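Local structure of iron-regulated transcriptional activator AFT2 (Saccharomyces cerevisiae, 4LMG) at residues Ile36-Ser41 and Val46-Arg51. The protein activates genes of iron uptake and homeostasis in low iron by recognising the iron-responsive element 5'-CACCC-3' in their promoters. Numbering follows the deposited sequence.
Sequences IVIERS and VTFKCR. With ZN (zinc ion), chain I; nucleotides of chain H; nucleotides of chain G.
The carbonyl oxygen of Thr-47 is shared by two successive amides of the facing strand: Glu-39 N reaches Thr-47 O at 2.8 Å, tilted 22° from the carbonyl plane, while Arg-40 N makes a weak bond to the same oxygen. Both residues face Thr-47, which defines a classic beta bulge in this antiparallel hairpin and shifts the register by one. Thr-47 N closes the bulge by donating to Arg-40 O; beyond it Val-37 and Lys-49 exchange both backbone bonds.

The bulge turns the chain at Glu-39, whose side chain points toward the second strand. With CG anti to the backbone N (chi1 174°) and the chain extended, its carboxylate comes alongside Thr-47, OE1 lying 3.1 Å from Thr-47 CG2. The Glu-39 and Lys-49 side chains cross at about a right angle, and Glu-39 OE2 makes a long salt bridge with Lys-49 NZ. Arg-40 NH1 joins through a long salt bridge to Glu-39 OE1. Thr-47 OG1 and, weakly, Arg-40 NH1 converge on OP1 of DA2 of chain H, whereas NH2 of Arg-40 reads N7 of a guanine base. On the other face Ile-38 CG1 packs 3.9 Å from Phe-48 CE2, the two side chains side by side, and Leu-25 of helix 21-29 covers Phe-48. The outer strand also meets the second DNA chain: Ile-38 N donates straight to OP2 of DC10 of chain G at 2.8 Å, and Ser-41 OG hydrogen-bonds OP2 of DA11 of chain G at 2.6 Å.

At the far end Cys-50 SG binds zinc at 2.3 Å with Cys-73, His-97 and His-99, together forming one of the zinc sites of this WRKY-GCM1 domain. One hairpin thus carries both a zinc ligand and groups that bind bases and phosphates. The bulge is consistent with presenting Glu-39 O to N6 of DA11 of chain G, a weak bond, and Arg-40 to phosphate and guanine, while the carboxylate, at long range, may partly offset the charge of Arg-40 and Lys-49.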
loop_
_atom_site.group_PDB
_atom_site.type_symbol
_atom_site.label_atom_id
_atom_site.label_comp_id
_atom_site.label_asym_id
_atom_site.label_seq_id
_atom_site.Cartn_x
_atom_site.Cartn_y
_atom_site.Cartn_z
ATOM N N ILE A 36 -5.200 -5.763 15.994
ATOM C CA ILE A 36 -5.926 -5.295 14.818
ATOM C C ILE A 36 -5.054 -4.502 13.846
ATOM O O ILE A 36 -4.258 -3.656 14.252
ATOM C CB ILE A 36 -7.132 -4.416 15.202
ATOM C CG1 ILE A 36 -6.659 -3.164 15.941
ATOM C CG2 ILE A 36 -8.132 -5.205 16.042
ATOM C CD1 ILE A 36 -7.702 -2.084 16.039
ATOM N N VAL A 37 -5.215 -4.785 12.559
ATOM C CA VAL A 37 -4.610 -3.963 11.516
ATOM C C VAL A 37 -5.687 -3.500 10.539
ATOM O O VAL A 37 -6.785 -4.057 10.506
ATOM C CB VAL A 37 -3.503 -4.717 10.750
ATOM C CG1 VAL A 37 -2.323 -5.003 11.665
ATOM C CG2 VAL A 37 -4.047 -6.005 10.149
ATOM N N ILE A 38 -5.374 -2.473 9.755
ATOM C CA ILE A 38 -6.299 -1.985 8.741
ATOM C C ILE A 38 -6.139 -2.764 7.443
ATOM O O ILE A 38 -5.060 -2.786 6.842
ATOM C CB ILE A 38 -6.089 -0.489 8.443
ATOM C CG1 ILE A 38 -6.201 0.337 9.727
ATOM C CG2 ILE A 38 -7.101 -0.009 7.407
ATOM C CD1 ILE A 38 -5.772 1.779 9.560
ATOM N N GLU A 39 -7.215 -3.416 7.021
ATOM C CA GLU A 39 -7.226 -4.106 5.741
ATOM C C GLU A 39 -7.432 -3.086 4.635
ATOM O O GLU A 39 -6.828 -3.177 3.564
ATOM C CB GLU A 39 -8.355 -5.134 5.705
ATOM C CG GLU A 39 -8.536 -5.811 4.359
ATOM C CD GLU A 39 -9.578 -6.909 4.399
ATOM O OE1 GLU A 39 -10.699 -6.655 4.889
ATOM O OE2 GLU A 39 -9.275 -8.031 3.949
ATOM N N ARG A 40 -8.281 -2.104 4.915
ATOM C CA ARG A 40 -8.686 -1.128 3.915
ATOM C C ARG A 40 -9.377 0.049 4.584
ATOM O O ARG A 40 -10.057 -0.115 5.593
ATOM C CB ARG A 40 -9.641 -1.791 2.922
ATOM C CG ARG A 40 -10.275 -0.860 1.912
ATOM C CD ARG A 40 -11.252 -1.623 1.031
ATOM N NE ARG A 40 -10.633 -2.805 0.436
ATOM C CZ ARG A 40 -10.690 -4.026 0.958
ATOM N NH1 ARG A 40 -11.345 -4.233 2.093
ATOM N NH2 ARG A 40 -10.092 -5.040 0.347
ATOM N N SER A 41 -9.198 1.241 4.026
ATOM C CA SER A 41 -9.924 2.406 4.515
ATOM C C SER A 41 -10.226 3.417 3.413
ATOM O O SER A 41 -9.491 3.526 2.428
ATOM C CB SER A 41 -9.160 3.091 5.648
ATOM O OG SER A 41 -8.016 3.768 5.156
ATOM N N VAL A 46 -13.789 1.892 7.329
ATOM C CA VAL A 46 -12.526 1.251 7.672
ATOM C C VAL A 46 -12.767 -0.211 8.017
ATOM O O VAL A 46 -13.639 -0.533 8.824
ATOM C CB VAL A 46 -11.842 1.934 8.865
ATOM C CG1 VAL A 46 -10.434 1.380 9.047
ATOM C CG2 VAL A 46 -11.805 3.436 8.660
ATOM N N THR A 47 -12.000 -1.094 7.390
ATOM C CA THR A 47 -12.094 -2.519 7.672
ATOM C C THR A 47 -10.837 -2.988 8.390
ATOM O O THR A 47 -9.723 -2.731 7.943
ATOM C CB THR A 47 -12.281 -3.340 6.387
ATOM O OG1 THR A 47 -13.507 -2.960 5.753
ATOM C CG2 THR A 47 -12.325 -4.824 6.709
ATOM N N PHE A 48 -11.030 -3.671 9.511
ATOM C CA PHE A 48 -9.923 -4.141 10.327
ATOM C C PHE A 48 -9.864 -5.661 10.327
ATOM O O PHE A 48 -10.875 -6.331 10.115
ATOM C CB PHE A 48 -10.078 -3.645 11.766
ATOM C CG PHE A 48 -10.166 -2.152 11.892
ATOM C CD1 PHE A 48 -11.380 -1.501 11.751
ATOM C CD2 PHE A 48 -9.037 -1.400 12.166
ATOM C CE1 PHE A 48 -11.464 -0.129 11.876
ATOM C CE2 PHE A 48 -9.114 -0.030 12.289
ATOM C CZ PHE A 48 -10.330 0.608 12.145
ATOM N N LYS A 49 -8.673 -6.198 10.566
ATOM C CA LYS A 49 -8.504 -7.635 10.744
ATOM C C LYS A 49 -7.304 -7.916 11.641
ATOM O O LYS A 49 -6.599 -6.995 12.053
ATOM C CB LYS A 49 -8.338 -8.334 9.396
ATOM C CG LYS A 49 -7.109 -7.898 8.615
ATOM C CD LYS A 49 -7.042 -8.619 7.285
ATOM C CE LYS A 49 -5.861 -8.149 6.455
ATOM N NZ LYS A 49 -5.923 -8.713 5.078
ATOM N N CYS A 50 -7.078 -9.189 11.947
ATOM C CA CYS A 50 -5.930 -9.570 12.761
ATOM C C CYS A 50 -4.646 -9.416 11.966
ATOM O O CYS A 50 -4.579 -9.811 10.803
ATOM C CB CYS A 50 -6.060 -11.012 13.254
ATOM S SG CYS A 50 -7.268 -11.254 14.573
ATOM N N ARG A 51 -3.629 -8.837 12.593
ATOM C CA ARG A 51 -2.318 -8.776 11.969
ATOM C C ARG A 51 -1.935 -10.166 11.489
ATOM O O ARG A 51 -2.188 -11.162 12.171
ATOM C CB ARG A 51 -1.261 -8.261 12.942
ATOM C CG ARG A 51 0.117 -8.130 12.313
ATOM C CD ARG A 51 1.149 -7.692 13.327
ATOM N NE ARG A 51 0.680 -6.546 14.093
ATOM C CZ ARG A 51 0.684 -5.295 13.647
ATOM N NH1 ARG A 51 1.136 -5.021 12.429
ATOM N NH2 ARG A 51 0.234 -4.317 14.420
HETATM ZN ZN ZN I . -7.718 -13.478 14.341
ATOM P P DA H 2 -14.823 -4.279 2.183
ATOM O OP1 DA H 2 -14.017 -3.241 2.869
ATOM O OP2 DA H 2 -16.298 -4.162 2.190
ATOM O "O5'" DA H 2 -14.304 -4.391 0.667
ATOM C "C5'" DA H 2 -14.391 -5.630 -0.041
ATOM C "C4'" DA H 2 -14.344 -5.477 -1.557
ATOM O "O4'" DA H 2 -14.781 -4.153 -1.961
ATOM C "C3'" DA H 2 -12.986 -5.691 -2.217
ATOM O "O3'" DA H 2 -13.176 -6.369 -3.450
ATOM C "C2'" DA H 2 -12.464 -4.277 -2.444
ATOM C "C1'" DA H 2 -13.740 -3.455 -2.605
ATOM N N9 DA H 2 -13.636 -2.154 -1.962
ATOM C C8 DA H 2 -14.254 -1.753 -0.814
ATOM N N7 DA H 2 -13.969 -0.523 -0.462
ATOM C C5 DA H 2 -13.101 -0.089 -1.447
ATOM C C6 DA H 2 -12.436 1.133 -1.649
ATOM N N6 DA H 2 -12.557 2.175 -0.824
ATOM N N1 DA H 2 -11.641 1.237 -2.733
ATOM C C2 DA H 2 -11.526 0.186 -3.553
ATOM N N3 DA H 2 -12.103 -1.011 -3.467
ATOM C C4 DA H 2 -12.883 -1.082 -2.380
ATOM P P DC G 10 -1.804 -0.502 9.341
ATOM O OP1 DC G 10 -1.106 0.541 10.121
ATOM O OP2 DC G 10 -2.819 -1.350 10.004
ATOM O "O5'" DC G 10 -2.488 0.178 8.060
ATOM C "C5'" DC G 10 -1.793 1.181 7.336
ATOM C "C4'" DC G 10 -2.461 1.474 5.999
ATOM O "O4'" DC G 10 -2.116 0.448 5.029
ATOM C "C3'" DC G 10 -3.996 1.541 6.017
ATOM O "O3'" DC G 10 -4.443 2.732 5.397
ATOM C "C2'" DC G 10 -4.406 0.353 5.150
ATOM C "C1'" DC G 10 -3.236 0.351 4.176
ATOM N N1 DC G 10 -3.144 -0.860 3.314
ATOM C C2 DC G 10 -2.625 -0.728 2.023
ATOM O O2 DC G 10 -2.248 0.386 1.636
ATOM N N3 DC G 10 -2.546 -1.825 1.233
ATOM C C4 DC G 10 -2.957 -3.010 1.678
ATOM N N4 DC G 10 -2.851 -4.055 0.845
ATOM C C5 DC G 10 -3.495 -3.169 2.993
ATOM C C6 DC G 10 -3.569 -2.077 3.767
ATOM P P DA G 11 -4.676 4.064 6.262
ATOM O OP1 DA G 11 -3.520 4.226 7.169
ATOM O OP2 DA G 11 -6.047 4.015 6.819
ATOM O "O5'" DA G 11 -4.653 5.224 5.163
ATOM C "C5'" DA G 11 -3.422 5.603 4.576
ATOM C "C4'" DA G 11 -3.559 5.876 3.086
ATOM O "O4'" DA G 11 -3.640 4.628 2.349
ATOM C "C3'" DA G 11 -4.751 6.711 2.632
ATOM O "O3'" DA G 11 -4.235 7.536 1.593
ATOM C "C2'" DA G 11 -5.748 5.654 2.149
ATOM C "C1'" DA G 11 -4.828 4.574 1.584
ATOM N N9 DA G 11 -5.321 3.200 1.680
ATOM C C8 DA G 11 -6.060 2.646 2.691
ATOM N N7 DA G 11 -6.345 1.376 2.501
ATOM C C5 DA G 11 -5.746 1.074 1.287
ATOM C C6 DA G 11 -5.679 -0.111 0.522
ATOM N N6 DA G 11 -6.241 -1.267 0.892
ATOM N N1 DA G 11 -5.005 -0.066 -0.646
ATOM C C2 DA G 11 -4.436 1.088 -1.017
ATOM N N3 DA G 11 -4.432 2.260 -0.386
ATOM C C4 DA G 11 -5.110 2.188 0.771
#